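Local coordinates for protein LC-Est1C (Uncultured organism, PDB 3WYD) that probably hydrolyses carboxylic ester bonds, as the C-terminal alpha/beta-hydrolase esterase domain of a protein from a leaf-branch compost metagenome, at residues A36-I41 and R69-A74; R24-T29 and I64-R69. One frame throughout, in Å; residues are numbered along the deposited sequence.

Interaction 1 of 2, residues A36-I41 and R69-A74; sequences AFPLVI and RGYIVA
One face of the Tyr-71 ring is covered by Pro-38, whose CG stands 3.8 Å from the ring centroid in a CH-pi contact, displaced toward the rim. At the ring's edge, in plane, lies CB of Arg-69, while Val-40 CG2 comes in obliquely to 3.3 Å from Tyr-71 CD2. With Val-40 CG1 anti to the backbone N (chi1 179°), CG2 lies beside that N and is turned onto the ring. The Tyr-71 hydroxyl hydrogen-bonds to Asp-213 of helix 205-213, and Phe-209 meets the ring edge-to-face. Against the Phe-37 ring, Gly-70 O approaches obliquely, 3.2 Å from CD2. Gly-70, just after helix 57-69, leaves helical angles with positive phi, and the chain then enters strand 72-76, the neighbour of strand 37-43 in the parallel part of the alpha/beta-hydrolase sheet. Three backbone bonds join the pair: Ile-72 N to Pro-38 O, Val-40 N to Ile-72 O (2.9 Å) and Ala-74 N to Val-40 O (2.9 Å). Leu-39, Ile-41, Ile-72 and Ala-74 share one sheet face, where Leu-39 CD1 touches Ile-72 CG2 at 3.8 Å; helix 88-103 packs on Leu-39, Ile-41 and Ala-74. On the other face, Val-40 and Val-73 both meet Phe-62 of helix 57-69.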
ATOM      1  N   ALA A  36      20.630 -18.451  21.274  1.00 20.85           N
ATOM      2  CA  ALA A  36      19.666 -17.481  20.785  1.00 20.30           C
ATOM      3  C   ALA A  36      20.252 -16.654  19.641  1.00 16.95           C
ATOM      4  O   ALA A  36      21.390 -16.174  19.691  1.00 19.58           O
ATOM      5  CB  ALA A  36      19.209 -16.578  21.939  1.00 20.11           C
ATOM      6  N   PHE A  37      19.414 -16.453  18.615  1.00 17.75           N
ATOM      7  CA  PHE A  37      19.755 -15.678  17.433  1.00 18.69           C
ATOM      8  C   PHE A  37      18.866 -14.425  17.342  1.00 14.59           C
ATOM      9  O   PHE A  37      17.699 -14.439  17.808  1.00 15.95           O
ATOM     10  CB  PHE A  37      19.558 -16.532  16.166  1.00 16.85           C
ATOM     11  CG  PHE A  37      20.815 -17.238  15.692  1.00 22.12           C
ATOM     12  CD1 PHE A  37      21.641 -17.903  16.582  1.00 23.96           C
ATOM     13  CD2 PHE A  37      21.186 -17.190  14.364  1.00 22.22           C
ATOM     14  CE1 PHE A  37      22.834 -18.484  16.157  1.00 23.76           C
ATOM     15  CE2 PHE A  37      22.407 -17.736  13.935  1.00 21.11           C
ATOM     16  CZ  PHE A  37      23.206 -18.419  14.835  1.00 23.84           C
ATOM     17  N   PRO A  38      19.388 -13.384  16.673  1.00 14.64           N
ATOM     18  CA  PRO A  38      18.537 -12.228  16.331  1.00 13.76           C
ATOM     19  C   PRO A  38      17.594 -12.561  15.185  1.00 15.16           C
ATOM     20  O   PRO A  38      17.831 -13.493  14.420  1.00 14.30           O
ATOM     21  CB  PRO A  38      19.538 -11.180  15.874  1.00 14.67           C
ATOM     22  CG  PRO A  38      20.604 -12.048  15.148  1.00 15.85           C
ATOM     23  CD  PRO A  38      20.711 -13.291  16.045  1.00 16.63           C
ATOM     24  N   LEU A  39      16.474 -11.851  15.149  1.00 13.11           N
ATOM     25  CA  LEU A  39      15.437 -12.103  14.204  1.00 11.72           C
ATOM     26  C   LEU A  39      15.159 -10.795  13.480  1.00 13.11           C
ATOM     27  O   LEU A  39      14.939  -9.761  14.130  1.00 14.28           O
ATOM     28  CB  LEU A  39      14.184 -12.538  14.939  1.00 13.18           C
ATOM     29  CG  LEU A  39      12.861 -12.681  14.183  1.00 11.89           C
ATOM     30  CD1 LEU A  39      13.007 -13.660  12.971  1.00 13.74           C
ATOM     31  CD2 LEU A  39      11.733 -13.106  15.120  1.00 14.41           C
ATOM     32  N   VAL A  40      15.063 -10.840  12.157  1.00 11.43           N
ATOM     33  CA  VAL A  40      14.554  -9.679  11.385  1.00 11.32           C
ATOM     34  C   VAL A  40      13.257 -10.021  10.710  1.00 11.48           C
ATOM     35  O   VAL A  40      13.133 -11.049  10.032  1.00 13.24           O
ATOM     36  CB  VAL A  40      15.564  -9.224  10.314  1.00 12.52           C
ATOM     37  CG1 VAL A  40      15.011  -8.043   9.529  1.00 14.84           C
ATOM     38  CG2 VAL A  40      16.848  -8.865  10.898  1.00 18.67           C
ATOM     39  N   ILE A  41      12.257  -9.176  10.892  1.00 10.85           N
ATOM     40  CA  ILE A  41      11.012  -9.285  10.156  1.00 10.93           C
ATOM     41  C   ILE A  41      11.148  -8.303   8.983  1.00 11.23           C
ATOM     42  O   ILE A  41      11.431  -7.123   9.216  1.00 11.98           O
ATOM     43  CB  ILE A  41       9.817  -8.866  11.049  1.00 11.16           C
ATOM     44  CG1 ILE A  41       9.759  -9.736  12.327  1.00 13.75           C
ATOM     45  CG2 ILE A  41       8.525  -8.880  10.223  1.00 13.02           C
ATOM     46  CD1 ILE A  41       9.735 -11.257  12.068  1.00 16.02           C
ATOM     47  N   ARG A  69      25.839 -12.411   8.746  1.00 19.57           N
ATOM     48  CA  ARG A  69      25.844 -11.767  10.051  1.00 18.60           C
ATOM     49  C   ARG A  69      25.058 -12.592  11.095  1.00 17.89           C
ATOM     50  O   ARG A  69      25.123 -12.298  12.303  1.00 20.37           O
ATOM     51  CB  ARG A  69      25.264 -10.357   9.937  1.00 18.01           C
ATOM     52  CG  ARG A  69      25.916  -9.498   8.892  1.00 17.28           C
ATOM     53  CD  ARG A  69      25.233  -8.181   8.852  1.00 19.05           C
ATOM     54  NE  ARG A  69      25.632  -7.351   7.707  1.00 18.39           N
ATOM     55  CZ  ARG A  69      25.978  -6.073   7.802  1.00 16.94           C
ATOM     56  NH1 ARG A  69      26.128  -5.488   8.998  1.00 18.35           N
ATOM     57  NH2 ARG A  69      26.192  -5.374   6.698  1.00 18.39           N
ATOM     58  N   GLY A  70      24.380 -13.642  10.649  1.00 18.31           N
ATOM     59  CA  GLY A  70      23.722 -14.590  11.551  1.00 15.98           C
ATOM     60  C   GLY A  70      22.352 -14.179  12.063  1.00 16.66           C
ATOM     61  O   GLY A  70      22.054 -14.345  13.225  1.00 18.15           O
ATOM     62  N   TYR A  71      21.504 -13.721  11.157  1.00 16.38           N
ATOM     63  CA  TYR A  71      20.117 -13.414  11.502  1.00 13.97           C
ATOM     64  C   TYR A  71      19.177 -14.446  10.942  1.00 14.76           C
ATOM     65  O   TYR A  71      19.313 -14.791   9.756  1.00 16.63           O
ATOM     66  CB  TYR A  71      19.696 -12.078  10.846  1.00 15.00           C
ATOM     67  CG  TYR A  71      20.298 -10.844  11.465  1.00 13.77           C
ATOM     68  CD1 TYR A  71      21.629 -10.463  11.227  1.00 15.26           C
ATOM     69  CD2 TYR A  71      19.563 -10.115  12.399  1.00 14.12           C
ATOM     70  CE1 TYR A  71      22.178  -9.342  11.854  1.00 16.40           C
ATOM     71  CE2 TYR A  71      20.098  -9.014  13.028  1.00 14.47           C
ATOM     72  CZ  TYR A  71      21.380  -8.607  12.762  1.00 14.64           C
ATOM     73  OH  TYR A  71      21.904  -7.480  13.337  1.00 16.39           O
ATOM     74  N   ILE A  72      18.184 -14.870  11.720  1.00 14.45           N
ATOM     75  CA  ILE A  72      17.008 -15.538  11.183  1.00 13.24           C
ATOM     76  C   ILE A  72      16.121 -14.436  10.593  1.00 13.38           C
ATOM     77  O   ILE A  72      16.086 -13.340  11.167  1.00 13.19           O
ATOM     78  CB  ILE A  72      16.235 -16.295  12.280  1.00 14.70           C
ATOM     79  CG1 ILE A  72      17.102 -17.477  12.724  1.00 15.87           C
ATOM     80  CG2 ILE A  72      14.920 -16.781  11.792  1.00 16.03           C
ATOM     81  CD1 ILE A  72      16.562 -18.214  13.931  1.00 15.58           C
ATOM     82  N   VAL A  73      15.597 -14.634   9.375  1.00 15.16           N
ATOM     83  CA  VAL A  73      14.702 -13.631   8.737  1.00 13.78           C
ATOM     84  C   VAL A  73      13.338 -14.267   8.533  1.00 15.60           C
ATOM     85  O   VAL A  73      13.241 -15.389   8.018  1.00 15.41           O
ATOM     86  CB  VAL A  73      15.240 -13.181   7.355  1.00 13.17           C
ATOM     87  CG1 VAL A  73      14.320 -12.083   6.755  1.00 12.93           C
ATOM     88  CG2 VAL A  73      16.690 -12.680   7.465  1.00 15.44           C
ATOM     89  N   ALA A  74      12.271 -13.577   8.916  1.00 11.89           N
ATOM     90  CA  ALA A  74      10.923 -13.983   8.544  1.00 11.71           C
ATOM     91  C   ALA A  74      10.272 -12.951   7.664  1.00 12.62           C
ATOM     92  O   ALA A  74      10.295 -11.743   7.974  1.00 11.82           O
ATOM     93  CB  ALA A  74      10.036 -14.246   9.811  1.00 15.28           C
TER

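Interaction 2 of 2, residues R24-T29 and I64-R69; sequences RLYVPT and IEAENR
Glu-67 reaches from the helix to the chain leaving strand 23-26, and three hydrogen bonds grip its carboxylate. OE1 takes two of them: the hydroxyl of Tyr-26, whose OH lies 2.6 Å from Glu-67 OE1 on its anti side, somewhat out of the carboxylate plane, and the amide of Thr-29, whose N gives a fairly straight bond (162°) to the syn lone pair of the same oxygen. OE2 accepts from Thr-29 OG1 at 2.6 Å, on its syn side. Thr-29 thus holds both oxygens, which should fix the rotation of the carboxylate, and three donors would be expected to stabilise its negative charge. Glu-67 extends from the backbone with CG anti to N (chi1 174°) and then bends at chi2, bringing the acid across the end of the tyrosine, with ring and carboxylate planes 78° apart. With an alanine here, the Tyr-26 hydroxyl and the Thr-29 amide and hydroxyl are likely to lose their shared acceptor, leaving mainly the contacts with Ala-66 between loop and helix. Behind this polar cluster, Ala-66 CB packs obliquely on Tyr-26 CD2 at 4.0 Å, and Pro-28 CG lies 3.9 Å from Ala-66 O. Farther round the helix, Arg-69 forms a side-on salt bridge, NE and NH2 both on Glu-65 OE1. The contact ties strand 23-26, outermost of the sheet within this chain and antiparallel to strand 72-76, to helix 57-69.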
ATOM      1  N   ARG A  24       7.802 -16.813   4.732  1.00 15.87           N
ATOM      2  CA  ARG A  24       9.051 -17.470   4.387  1.00 16.87           C
ATOM      3  C   ARG A  24      10.055 -17.225   5.483  1.00 18.62           C
ATOM      4  O   ARG A  24      10.032 -16.183   6.145  1.00 19.24           O
ATOM      5  CB  ARG A  24       9.620 -16.957   3.052  1.00 19.49           C
ATOM      6  CG  ARG A  24       8.787 -17.356   1.846  1.00 21.09           C
ATOM      7  CD  ARG A  24       9.122 -18.793   1.402  1.00 18.75           C
ATOM      8  NE  ARG A  24      10.554 -19.117   1.303  1.00 22.53           N
ATOM      9  CZ  ARG A  24      11.315 -18.943   0.224  1.00 17.88           C
ATOM     10  NH1 ARG A  24      10.831 -18.375  -0.874  1.00 22.20           N
ATOM     11  NH2 ARG A  24      12.577 -19.353   0.216  1.00 23.35           N
ATOM     12  N   LEU A  25      10.940 -18.176   5.681  1.00 16.04           N
ATOM     13  CA  LEU A  25      11.926 -18.107   6.721  1.00 17.05           C
ATOM     14  C   LEU A  25      13.325 -18.330   6.142  1.00 18.10           C
ATOM     15  O   LEU A  25      13.523 -19.216   5.289  1.00 20.22           O
ATOM     16  CB  LEU A  25      11.590 -19.157   7.771  1.00 18.56           C
ATOM     17  CG  LEU A  25      12.056 -18.974   9.199  1.00 22.24           C
ATOM     18  CD1 LEU A  25      11.524 -17.730   9.885  1.00 20.01           C
ATOM     19  CD2 LEU A  25      11.552 -20.227   9.918  1.00 24.90           C
ATOM     20  N   TYR A  26      14.283 -17.482   6.505  1.00 15.96           N
ATOM     21  CA  TYR A  26      15.700 -17.785   6.286  1.00 15.72           C
ATOM     22  C   TYR A  26      16.375 -18.105   7.593  1.00 16.13           C
ATOM     23  O   TYR A  26      16.300 -17.333   8.543  1.00 15.46           O
ATOM     24  CB  TYR A  26      16.458 -16.611   5.636  1.00 16.02           C
ATOM     25  CG  TYR A  26      17.888 -17.011   5.280  1.00 17.87           C
ATOM     26  CD1 TYR A  26      18.139 -17.756   4.131  1.00 19.53           C
ATOM     27  CD2 TYR A  26      18.937 -16.801   6.170  1.00 18.51           C
ATOM     28  CE1 TYR A  26      19.431 -18.198   3.838  1.00 22.75           C
ATOM     29  CE2 TYR A  26      20.218 -17.255   5.902  1.00 21.42           C
ATOM     30  CZ  TYR A  26      20.447 -17.983   4.734  1.00 19.59           C
ATOM     31  OH  TYR A  26      21.724 -18.439   4.464  1.00 23.46           O
ATOM     32  N   VAL A  27      17.109 -19.237   7.647  1.00 18.97           N
ATOM     33  CA  VAL A  27      17.824 -19.673   8.867  1.00 19.32           C
ATOM     34  C   VAL A  27      19.323 -19.841   8.536  1.00 20.17           C
ATOM     35  O   VAL A  27      19.675 -20.611   7.618  1.00 21.31           O
ATOM     36  CB  VAL A  27      17.221 -21.014   9.399  1.00 19.30           C
ATOM     37  CG1 VAL A  27      18.005 -21.557  10.608  1.00 20.78           C
ATOM     38  CG2 VAL A  27      15.777 -20.834   9.798  1.00 21.12           C
ATOM     39  N   PRO A  28      20.202 -19.050   9.174  1.00 19.99           N
ATOM     40  CA  PRO A  28      21.630 -19.125   8.826  1.00 20.89           C
ATOM     41  C   PRO A  28      22.220 -20.499   9.046  1.00 22.65           C
ATOM     42  O   PRO A  28      21.729 -21.266   9.871  1.00 23.19           O
ATOM     43  CB  PRO A  28      22.305 -18.141   9.779  1.00 22.66           C
ATOM     44  CG  PRO A  28      21.216 -17.202  10.157  1.00 23.43           C
ATOM     45  CD  PRO A  28      19.949 -17.974  10.147  1.00 16.61           C
ATOM     46  N   THR A  29      23.225 -20.815   8.245  1.00 24.44           N
ATOM     47  CA  THR A  29      23.887 -22.106   8.371  1.00 26.79           C
ATOM     48  C   THR A  29      24.470 -22.306   9.764  1.00 27.56           C
ATOM     49  O   THR A  29      24.714 -23.440  10.164  1.00 30.06           O
ATOM     50  CB  THR A  29      25.018 -22.265   7.327  1.00 22.45           C
ATOM     51  OG1 THR A  29      26.018 -21.271   7.549  1.00 28.89           O
ATOM     52  CG2 THR A  29      24.480 -22.156   5.918  1.00 28.88           C
ATOM     53  N   ILE A  64      21.944 -12.865   1.841  1.00 19.63           N
ATOM     54  CA  ILE A  64      23.411 -12.833   1.967  1.00 20.89           C
ATOM     55  C   ILE A  64      23.831 -12.104   3.240  1.00 20.45           C
ATOM     56  O   ILE A  64      24.641 -12.624   4.018  1.00 20.74           O
ATOM     57  CB  ILE A  64      24.047 -12.188   0.730  1.00 20.20           C
ATOM     58  CG1 ILE A  64      23.644 -12.987  -0.505  1.00 25.78           C
ATOM     59  CG2 ILE A  64      25.580 -12.149   0.865  1.00 24.68           C
ATOM     60  CD1 ILE A  64      24.123 -12.353  -1.801  1.00 30.14           C
ATOM     61  N   GLU A  65      23.234 -10.937   3.507  1.00 17.74           N
ATOM     62  CA  GLU A  65      23.566 -10.253   4.746  1.00 19.12           C
ATOM     63  C   GLU A  65      23.160 -11.138   5.954  1.00 18.24           C
ATOM     64  O   GLU A  65      23.897 -11.210   6.935  1.00 17.00           O
ATOM     65  CB  GLU A  65      22.882  -8.877   4.853  1.00 22.18           C
ATOM     66  CG  GLU A  65      23.285  -7.861   3.782  1.00 19.56           C
ATOM     67  CD  GLU A  65      24.668  -7.260   3.988  1.00 29.50           C
ATOM     68  OE1 GLU A  65      25.361  -7.653   4.947  1.00 26.11           O
ATOM     69  OE2 GLU A  65      25.052  -6.355   3.211  1.00 34.25           O
ATOM     70  N   ALA A  66      21.940 -11.677   5.953  1.00 16.23           N
ATOM     71  CA  ALA A  66      21.458 -12.493   7.091  1.00 16.48           C
ATOM     72  C   ALA A  66      22.386 -13.677   7.367  1.00 15.68           C
ATOM     73  O   ALA A  66      22.643 -13.997   8.505  1.00 17.89           O
ATOM     74  CB  ALA A  66      20.042 -13.009   6.846  1.00 15.38           C
ATOM     75  N   GLU A  67      22.835 -14.349   6.310  1.00 17.09           N
ATOM     76  CA  GLU A  67      23.750 -15.472   6.450  1.00 19.01           C
ATOM     77  C   GLU A  67      25.094 -14.994   6.969  1.00 18.78           C
ATOM     78  O   GLU A  67      25.636 -15.582   7.929  1.00 21.06           O
ATOM     79  CB  GLU A  67      23.908 -16.128   5.074  1.00 19.38           C
ATOM     80  CG  GLU A  67      24.967 -17.251   5.048  1.00 19.57           C
ATOM     81  CD  GLU A  67      24.719 -18.317   6.085  1.00 23.49           C
ATOM     82  OE1 GLU A  67      23.555 -18.757   6.268  1.00 21.12           O
ATOM     83  OE2 GLU A  67      25.737 -18.834   6.600  1.00 29.26           O
ATOM     84  N   ASN A  68      25.607 -13.907   6.402  1.00 20.92           N
ATOM     85  CA  ASN A  68      26.930 -13.411   6.808  1.00 21.30           C
ATOM     86  C   ASN A  68      26.941 -12.992   8.277  1.00 20.66           C
ATOM     87  O   ASN A  68      27.915 -13.228   8.997  1.00 23.93           O
ATOM     88  CB  ASN A  68      27.396 -12.271   5.908  1.00 21.74           C
ATOM     89  CG  ASN A  68      27.773 -12.754   4.523  1.00 28.15           C
ATOM     90  OD1 ASN A  68      27.851 -13.967   4.279  1.00 28.80           O
ATOM     91  ND2 ASN A  68      27.970 -11.818   3.606  1.00 26.97           N
ATOM     92  N   ARG A  69      25.839 -12.411   8.746  1.00 19.57           N
ATOM     93  CA  ARG A  69      25.844 -11.767  10.051  1.00 18.60           C
ATOM     94  C   ARG A  69      25.058 -12.592  11.095  1.00 17.89           C
ATOM     95  O   ARG A  69      25.123 -12.298  12.303  1.00 20.37           O
ATOM     96  CB  ARG A  69      25.264 -10.357   9.937  1.00 18.01           C
ATOM     97  CG  ARG A  69      25.916  -9.498   8.892  1.00 17.28           C
ATOM     98  CD  ARG A  69      25.233  -8.181   8.852  1.00 19.05           C
ATOM     99  NE  ARG A  69      25.632  -7.351   7.707  1.00 18.39           N
ATOM    100  CZ  ARG A  69      25.978  -6.073   7.802  1.00 16.94           C
ATOM    101  NH1 ARG A  69      26.128  -5.488   8.998  1.00 18.35           N
ATOM    102  NH2 ARG A  69      26.192  -5.374   6.698  1.00 18.39           N
TER

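Interaction 1 is the buried contact, made of backbone hydrogen bonds and apolar side chains inside the sheet; interaction 2, about 7 Å away between centres, is partly buried at the sheet's margin and depends on a carboxylate held by hydroxyl and amide donors. Arg-69 belongs to both, since helix 57-69 leads through Gly-70 and Tyr-71 into strand 72-76. The two meet directly: Tyr-26 N probably bonds to Val-73 O, Tyr-71 N probably to Ala-66 O, and Ala-66 CB packs on Val-73 CG2. Strand 72-76 thus lies between strand 37-43, parallel to it, and strand 23-26, antiparallel.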